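Local coordinates for protease (Penicillium cyclopium, PDB 5Z6O), which hydrolyses peptide bonds as a subtilisin-type serine protease, probably with casein, gelatin and type IV collagen among its substrates, at residues A[190-194]-A[263-268]; A[181-187]-A[203-209]. All coordinates share one frame; numbering follows the deposited sequence.

Interaction 1. Residues A[190-194]-A[263-268]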
ATOM      1  N   SER A 190       9.987  13.490 -10.292  1.00 13.28           N
ATOM      2  CA  SER A 190      10.351  13.747 -11.678  1.00 15.50           C
ATOM      3  C   SER A 190      10.104  12.528 -12.555  1.00 20.92           C
ATOM      4  O   SER A 190      10.536  12.505 -13.717  1.00 16.98           O
ATOM      5  CB  SER A 190      11.818  14.174 -11.760  1.00 13.89           C
ATOM      6  OG  SER A 190      12.644  13.134 -11.308  1.00 21.77           O
ATOM      7  N   ASP A 191       9.419  11.510 -12.009  1.00 12.29           N
ATOM      8  CA  ASP A 191       9.115  10.259 -12.691  1.00 10.21           C
ATOM      9  C   ASP A 191      10.364   9.406 -12.885  1.00 10.55           C
ATOM     10  O   ASP A 191      10.401   8.552 -13.760  1.00 12.07           O
ATOM     11  CB  ASP A 191       8.413  10.469 -14.036  1.00 13.20           C
ATOM     12  CG  ASP A 191       6.931  10.824 -13.888  1.00 13.22           C
ATOM     13  OD1 ASP A 191       6.358  10.696 -12.775  1.00 11.40           O
ATOM     14  OD2 ASP A 191       6.338  11.213 -14.883  1.00 12.21           O
ATOM     15  N   GLY A 192      11.373   9.576 -12.050  1.00 10.88           N
ATOM     16  CA  GLY A 192      12.492   8.658 -12.079  1.00  9.24           C
ATOM     17  C   GLY A 192      12.298   7.476 -11.157  1.00 16.84           C
ATOM     18  O   GLY A 192      11.409   7.462 -10.307  1.00 12.28           O
ATOM     19  N   SER A 193      13.144   6.464 -11.351  1.00 13.40           N
ATOM     20  CA  SER A 193      13.192   5.324 -10.454  1.00 12.98           C
ATOM     21  C   SER A 193      14.031   5.748  -9.265  1.00 16.29           C
ATOM     22  O   SER A 193      15.169   6.186  -9.445  1.00 15.06           O
ATOM     23  CB  SER A 193      13.793   4.107 -11.165  1.00 11.63           C
ATOM     24  OG  SER A 193      13.891   2.995 -10.295  1.00 14.46           O
ATOM     25  N   ALA A 194      13.473   5.655  -8.055  1.00 15.29           N
ATOM     26  CA  ALA A 194      14.189   6.119  -6.869  1.00 14.83           C
ATOM     27  C   ALA A 194      15.483   5.331  -6.703  1.00 14.55           C
ATOM     28  O   ALA A 194      15.527   4.146  -6.996  1.00 13.65           O
ATOM     29  CB  ALA A 194      13.309   5.942  -5.628  1.00 13.39           C
ATOM     30  N   LYS A 263       5.508   5.614 -17.750  1.00  9.09           N
ATOM     31  CA  LYS A 263       6.025   6.936 -17.473  1.00  7.70           C
ATOM     32  C   LYS A 263       7.396   6.981 -16.849  1.00 11.93           C
ATOM     33  O   LYS A 263       7.947   8.071 -16.748  1.00 12.83           O
ATOM     34  CB  LYS A 263       5.097   7.679 -16.510  1.00 16.15           C
ATOM     35  CG  LYS A 263       3.792   7.797 -17.050  1.00 11.53           C
ATOM     36  CD  LYS A 263       3.897   8.571 -18.358  1.00 43.97           C
ATOM     37  CE  LYS A 263       3.831  10.110 -18.217  1.00 29.45           C
ATOM     38  NZ  LYS A 263       4.944  10.835 -18.945  1.00 41.35           N
ATOM     39  N   ILE A 264       7.915   5.864 -16.326  1.00 11.13           N
ATOM     40  CA  ILE A 264       9.147   5.956 -15.564  1.00  9.91           C
ATOM     41  C   ILE A 264      10.334   6.142 -16.503  1.00 12.18           C
ATOM     42  O   ILE A 264      10.467   5.443 -17.526  1.00 15.45           O
ATOM     43  CB  ILE A 264       9.343   4.709 -14.694  1.00 12.91           C
ATOM     44  CG1 ILE A 264       8.187   4.591 -13.704  1.00  9.89           C
ATOM     45  CG2 ILE A 264      10.641   4.836 -13.879  1.00 17.67           C
ATOM     46  CD1 ILE A 264       8.085   5.742 -12.719  1.00 11.83           C
ATOM     47  N   SER A 265      11.205   7.071 -16.139  0.82 12.46           N
ATOM     48  CA  SER A 265      12.429   7.379 -16.850  0.82 15.45           C
ATOM     49  C   SER A 265      13.580   6.630 -16.184  0.82 22.21           C
ATOM     50  O   SER A 265      13.719   6.681 -14.960  0.82 32.88           O
ATOM     51  CB  SER A 265      12.676   8.887 -16.801  0.82 16.97           C
ATOM     52  OG  SER A 265      13.827   9.262 -17.543  0.82 28.09           O
ATOM     53  N   GLY A 266      14.399   5.946 -16.989  0.82 22.75           N
ATOM     54  CA  GLY A 266      15.583   5.284 -16.452  0.82 27.15           C
ATOM     55  C   GLY A 266      15.312   4.175 -15.458  0.82 24.96           C
ATOM     56  O   GLY A 266      16.057   4.020 -14.488  0.82 24.03           O
ATOM     57  N   ALA A 267      14.244   3.419 -15.654  1.00 22.10           N
ATOM     58  CA  ALA A 267      14.009   2.202 -14.896  1.00 14.42           C
ATOM     59  C   ALA A 267      15.138   1.208 -15.157  1.00 22.25           C
ATOM     60  O   ALA A 267      15.575   1.065 -16.292  1.00 20.55           O
ATOM     61  CB  ALA A 267      12.679   1.550 -15.283  1.00 14.48           C
ATOM     62  N   PRO A 268      15.606   0.500 -14.154  1.00 21.72           N
ATOM     63  CA  PRO A 268      16.645  -0.516 -14.384  1.00 24.80           C
ATOM     64  C   PRO A 268      16.283  -1.545 -15.460  1.00 26.23           C
ATOM     65  O   PRO A 268      15.110  -1.808 -15.743  1.00 20.55           O
ATOM     66  CB  PRO A 268      16.795  -1.163 -13.000  1.00 20.58           C
ATOM     67  CG  PRO A 268      16.436  -0.074 -12.044  1.00 20.68           C
ATOM     68  CD  PRO A 268      15.308   0.693 -12.726  1.00 21.90           C
TER
HETATM   69  O   HOH W   1       7.328  10.719 -17.279  1.00 15.02           O
HETATM   70  O   HOH W   2      15.487   6.642 -13.067  1.00 26.85           O
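The carbonyl oxygen of D191 receives the backbone N-H of S265 in a nearly straight bond (S265 N to D191 O 2.9 Å, 173° at the hydrogen). From the preceding residue a weaker CA-H contact reaches the same oxygen (I264 CA to D191 O 3.4 Å). The contact is a loop-to-loop junction at the periphery of the subtilisin-like fold: 190-194 belongs to the connection between strands 182-187 and 205-208 of the parallel sheet, and 263-268 to the loop between strands 261-262 and 274-275. The CG2 methyl of the buried I264 lies 3.7 Å from D191 O and against the backbone of G192 and S193. At one end, the D191 carboxylate is brought near K263 by a chi1 of -77°, with CG anti to the aspartate's own carbonyl carbon. D191 OD2 and K263 NZ stay 4.3 Å apart, too far for a salt bridge, and a water closes the gap. It donates to D191 OD2 at 2.6 Å and to K263 O, and accepts from K263 NZ, whose chain bends back to meet it. D191 OD1 forms a salt bridge with R15, so the two basic groups would probably keep this buried acid ionised. At the other end, a second water accepts from S193 N at 2.9 Å, donates to S265 O and gives a weak bond to G266 O, joining backbones that do not bond directly there. The S193 hydroxyl, hydrogen-bonded to Y206, is anti to its own amide nitrogen (chi1 178°), which sets S193 OG against P268 CD at 3.6 Å.

Interaction 2. Residues A[181-187]-A[203-209]. With CA (calcium ion), chain B.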
ATOM      1  N   VAL A 181       1.540 -11.847  -5.622  1.00 14.04           N
ATOM      2  CA  VAL A 181       1.413 -10.582  -4.897  1.00  5.37           C
ATOM      3  C   VAL A 181       1.656  -9.464  -5.875  1.00  7.36           C
ATOM      4  O   VAL A 181       2.118  -9.700  -6.992  1.00 10.57           O
ATOM      5  CB  VAL A 181       2.393 -10.487  -3.709  1.00 10.95           C
ATOM      6  CG1 VAL A 181       2.099 -11.565  -2.679  1.00 13.17           C
ATOM      7  CG2 VAL A 181       3.830 -10.569  -4.184  1.00 13.34           C
ATOM      8  N   CYS A 182       1.315  -8.232  -5.477  1.00  8.26           N
ATOM      9  CA  CYS A 182       1.490  -7.077  -6.343  1.00  8.82           C
ATOM     10  C   CYS A 182       2.686  -6.330  -5.756  1.00  9.40           C
ATOM     11  O   CYS A 182       2.588  -5.745  -4.676  1.00  9.41           O
ATOM     12  CB  CYS A 182       0.208  -6.240  -6.366  1.00  7.24           C
ATOM     13  SG  CYS A 182      -0.062  -5.341  -7.920  1.00  9.99           S
ATOM     14  N   THR A 183       3.842  -6.453  -6.402  1.00  7.88           N
ATOM     15  CA  THR A 183       5.102  -5.968  -5.839  1.00  6.42           C
ATOM     16  C   THR A 183       5.437  -4.597  -6.423  1.00  6.94           C
ATOM     17  O   THR A 183       5.499  -4.448  -7.656  1.00  8.71           O
ATOM     18  CB  THR A 183       6.218  -6.956  -6.174  1.00  9.03           C
ATOM     19  OG1 THR A 183       5.907  -8.228  -5.590  1.00 10.54           O
ATOM     20  CG2 THR A 183       7.543  -6.480  -5.652  1.00  9.28           C
ATOM     21  N   ILE A 184       5.703  -3.613  -5.547  1.00  6.68           N
ATOM     22  CA  ILE A 184       5.641  -2.199  -5.937  1.00  4.46           C
ATOM     23  C   ILE A 184       7.011  -1.553  -5.735  1.00  8.82           C
ATOM     24  O   ILE A 184       7.558  -1.573  -4.628  1.00  8.76           O
ATOM     25  CB  ILE A 184       4.574  -1.431  -5.131  1.00  7.04           C
ATOM     26  CG1 ILE A 184       3.238  -2.186  -5.078  1.00  8.40           C
ATOM     27  CG2 ILE A 184       4.388  -0.035  -5.704  1.00  7.39           C
ATOM     28  CD1 ILE A 184       2.740  -2.582  -6.488  1.00  7.55           C
ATOM     29  N   ALA A 185       7.547  -0.948  -6.792  1.00  8.59           N
ATOM     30  CA  ALA A 185       8.777  -0.173  -6.716  1.00  7.69           C
ATOM     31  C   ALA A 185       8.459   1.309  -6.556  1.00 11.72           C
ATOM     32  O   ALA A 185       7.318   1.749  -6.746  1.00  8.97           O
ATOM     33  CB  ALA A 185       9.642  -0.412  -7.968  1.00 12.82           C
ATOM     34  N   ALA A 186       9.474   2.080  -6.164  1.00  8.73           N
ATOM     35  CA  ALA A 186       9.277   3.470  -5.753  1.00  8.83           C
ATOM     36  C   ALA A 186       9.719   4.454  -6.834  1.00 10.20           C
ATOM     37  O   ALA A 186      10.840   4.354  -7.345  1.00 10.29           O
ATOM     38  CB  ALA A 186      10.047   3.756  -4.470  1.00  7.86           C
ATOM     39  N   SER A 187       8.865   5.442  -7.140  1.00  9.81           N
ATOM     40  CA  SER A 187       9.200   6.469  -8.124  1.00 10.67           C
ATOM     41  C   SER A 187       9.393   7.817  -7.439  1.00 12.53           C
ATOM     42  O   SER A 187       8.992   8.004  -6.289  1.00  9.98           O
ATOM     43  CB  SER A 187       8.101   6.582  -9.197  1.00  7.39           C
ATOM     44  OG  SER A 187       6.898   7.157  -8.683  1.00 10.26           O
ATOM     45  N   VAL A 203       8.828  -7.057 -10.155  1.00 10.02           N
ATOM     46  CA  VAL A 203       8.114  -5.812  -9.887  1.00  9.37           C
ATOM     47  C   VAL A 203       6.941  -5.678 -10.850  1.00 13.03           C
ATOM     48  O   VAL A 203       7.101  -5.769 -12.073  1.00 11.38           O
ATOM     49  CB  VAL A 203       9.076  -4.618  -9.988  1.00 15.30           C
ATOM     50  CG1 VAL A 203       8.303  -3.285  -9.979  1.00 12.20           C
ATOM     51  CG2 VAL A 203      10.038  -4.646  -8.824  1.00 14.13           C
ATOM     52  N   ASP A 204       5.750  -5.434 -10.306  1.00  7.48           N
ATOM     53  CA  ASP A 204       4.570  -5.295 -11.144  1.00  4.99           C
ATOM     54  C   ASP A 204       4.408  -3.865 -11.655  1.00  8.03           C
ATOM     55  O   ASP A 204       3.966  -3.654 -12.800  1.00  9.54           O
ATOM     56  CB  ASP A 204       3.321  -5.720 -10.354  1.00 10.16           C
ATOM     57  CG  ASP A 204       3.327  -7.217 -10.056  1.00 14.75           C
ATOM     58  OD1 ASP A 204       3.149  -7.984 -11.023  1.00 16.15           O
ATOM     59  OD2 ASP A 204       3.609  -7.628  -8.913  1.00 10.91           O
ATOM     60  N   LEU A 205       4.728  -2.870 -10.823  1.00  7.92           N
ATOM     61  CA  LEU A 205       4.662  -1.467 -11.267  1.00 10.48           C
ATOM     62  C   LEU A 205       5.332  -0.569 -10.229  1.00  8.02           C
ATOM     63  O   LEU A 205       5.709  -1.007  -9.141  1.00 10.67           O
ATOM     64  CB  LEU A 205       3.221  -1.002 -11.522  1.00 10.18           C
ATOM     65  CG  LEU A 205       2.328  -0.883 -10.308  1.00 10.24           C
ATOM     66  CD1 LEU A 205       1.241   0.193 -10.577  1.00 12.16           C
ATOM     67  CD2 LEU A 205       1.597  -2.206 -10.024  1.00 11.83           C
ATOM     68  N   TYR A 206       5.472   0.701 -10.596  1.00  9.20           N
ATOM     69  CA  TYR A 206       5.970   1.782  -9.749  1.00  8.91           C
ATOM     70  C   TYR A 206       4.806   2.547  -9.145  1.00  6.26           C
ATOM     71  O   TYR A 206       3.738   2.664  -9.753  1.00  7.30           O
ATOM     72  CB  TYR A 206       6.822   2.805 -10.548  1.00  4.46           C
ATOM     73  CG  TYR A 206       8.251   2.339 -10.801  1.00  6.80           C
ATOM     74  CD1 TYR A 206       8.548   1.410 -11.827  1.00  7.37           C
ATOM     75  CD2 TYR A 206       9.301   2.813  -9.995  1.00  9.22           C
ATOM     76  CE1 TYR A 206       9.879   0.965 -12.023  1.00 12.23           C
ATOM     77  CE2 TYR A 206      10.625   2.391 -10.191  1.00  9.31           C
ATOM     78  CZ  TYR A 206      10.901   1.484 -11.197  1.00 14.26           C
ATOM     79  OH  TYR A 206      12.219   1.116 -11.345  1.00 12.53           O
ATOM     80  N   ALA A 207       5.063   3.137  -7.975  1.00  6.79           N
ATOM     81  CA  ALA A 207       4.151   4.113  -7.399  1.00 11.02           C
ATOM     82  C   ALA A 207       4.993   5.117  -6.652  1.00  7.19           C
ATOM     83  O   ALA A 207       6.147   4.820  -6.311  1.00  5.60           O
ATOM     84  CB  ALA A 207       3.137   3.446  -6.454  1.00  8.19           C
ATOM     85  N   PRO A 208       4.448   6.296  -6.352  1.00  6.11           N
ATOM     86  CA  PRO A 208       5.244   7.352  -5.710  1.00  4.85           C
ATOM     87  C   PRO A 208       5.816   6.875  -4.390  1.00  8.20           C
ATOM     88  O   PRO A 208       5.093   6.350  -3.538  1.00  8.04           O
ATOM     89  CB  PRO A 208       4.226   8.480  -5.503  1.00  8.46           C
ATOM     90  CG  PRO A 208       3.319   8.344  -6.687  1.00  9.98           C
ATOM     91  CD  PRO A 208       3.155   6.817  -6.850  1.00  9.27           C
ATOM     92  N   GLY A 209       7.122   7.088  -4.216  1.00  8.05           N
ATOM     93  CA  GLY A 209       7.769   6.514  -3.054  1.00  7.17           C
ATOM     94  C   GLY A 209       8.821   7.386  -2.437  1.00 13.08           C
ATOM     95  O   GLY A 209       9.392   7.003  -1.418  1.00 15.56           O
TER
HETATM   96 CA    CA B 301       3.183  -9.971  -9.319  1.00 25.39          CA
HETATM   97  O   HOH W   3       4.987 -10.023  -7.892  1.00 18.40           O
HETATM   98  O   HOH W   4       0.872 -10.335  -9.656  1.00 22.84           O
HETATM   99  O   HOH W   5       5.101  -9.963 -10.503  1.00 20.49           O
HETATM  100  O   HOH W   6       3.512 -12.501  -8.635  1.00 35.91           O
HETATM  101  O   HOH W   7       3.185 -11.058 -11.472  1.00 30.88           O
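V181 and D204 meet through calcium, at the N-terminal end of two strands that finish one side of the parallel sheet in the subtilisin-like alpha/beta fold: V181 O binds the ion at 2.6 Å, both carboxylate oxygens of D204 chelate it (OD2 at 2.4 Å), and five waters complete the shell. At C182, SG lies near L205 CD2 and forms the disulfide to C253. T183 N then donates to D204 OD2 at 2.8 Å, using the anti lone pair of an oxygen that also holds the metal; this bond, with the two-oxygen grip on calcium, should hold the carboxylate's rotation. D204 N returns a bond to T183 O, whereas the buried L205 N has no partner. I184 lies alongside L205, their ends touching (I184 CD1 to L205 CD2 3.7 Å), and its CG2 rests on A207 CB. A185 takes part in a parallel ladder around Y206: A185 N donates to L205 O (3.0 Å) and A207 N to A185 O (2.9 Å). A185 CB lies over one face of the Y206 ring in a CH-pi contact, 3.8 Å from the centroid, while A186 O meets the ring edge in plane. An alanine in place of Y206 is likely to open a gap over A185 and to leave S193 OG without the hydroxyl it bonds. S187 N donates to A207 O, and S187 O accepts G209 N at 2.9 Å. Strand 182-187 lies between strand 157-162 and the outermost strand 205-208, with helix 227-245 against I184 and A207, helix 249-259 against D204 and L205, and helix 11-16 against S187 and P208.

How the interactions relate
Interaction 2 belongs to the buried sheet nearer the centre of the molecule; interaction 1 lies farther out, in partly exposed loops, and the centres of the two contacts are about 11 Å apart. Both draw on the same connection: 190-194 lies in the loop joining the two strands, and 263-268 comes after both; the segments therefore alternate. They also touch, through a probable hydrogen bond from A194 N to A186 O at 3.0 Å and through P268 CD packed on Y206 OH at 3.4 Å. The chemistry differs: regular backbone bonds and apolar side chains in the sheet, with a well-hydrated calcium at its end, against one direct backbone bond, bridging waters and charged side chains between the loops.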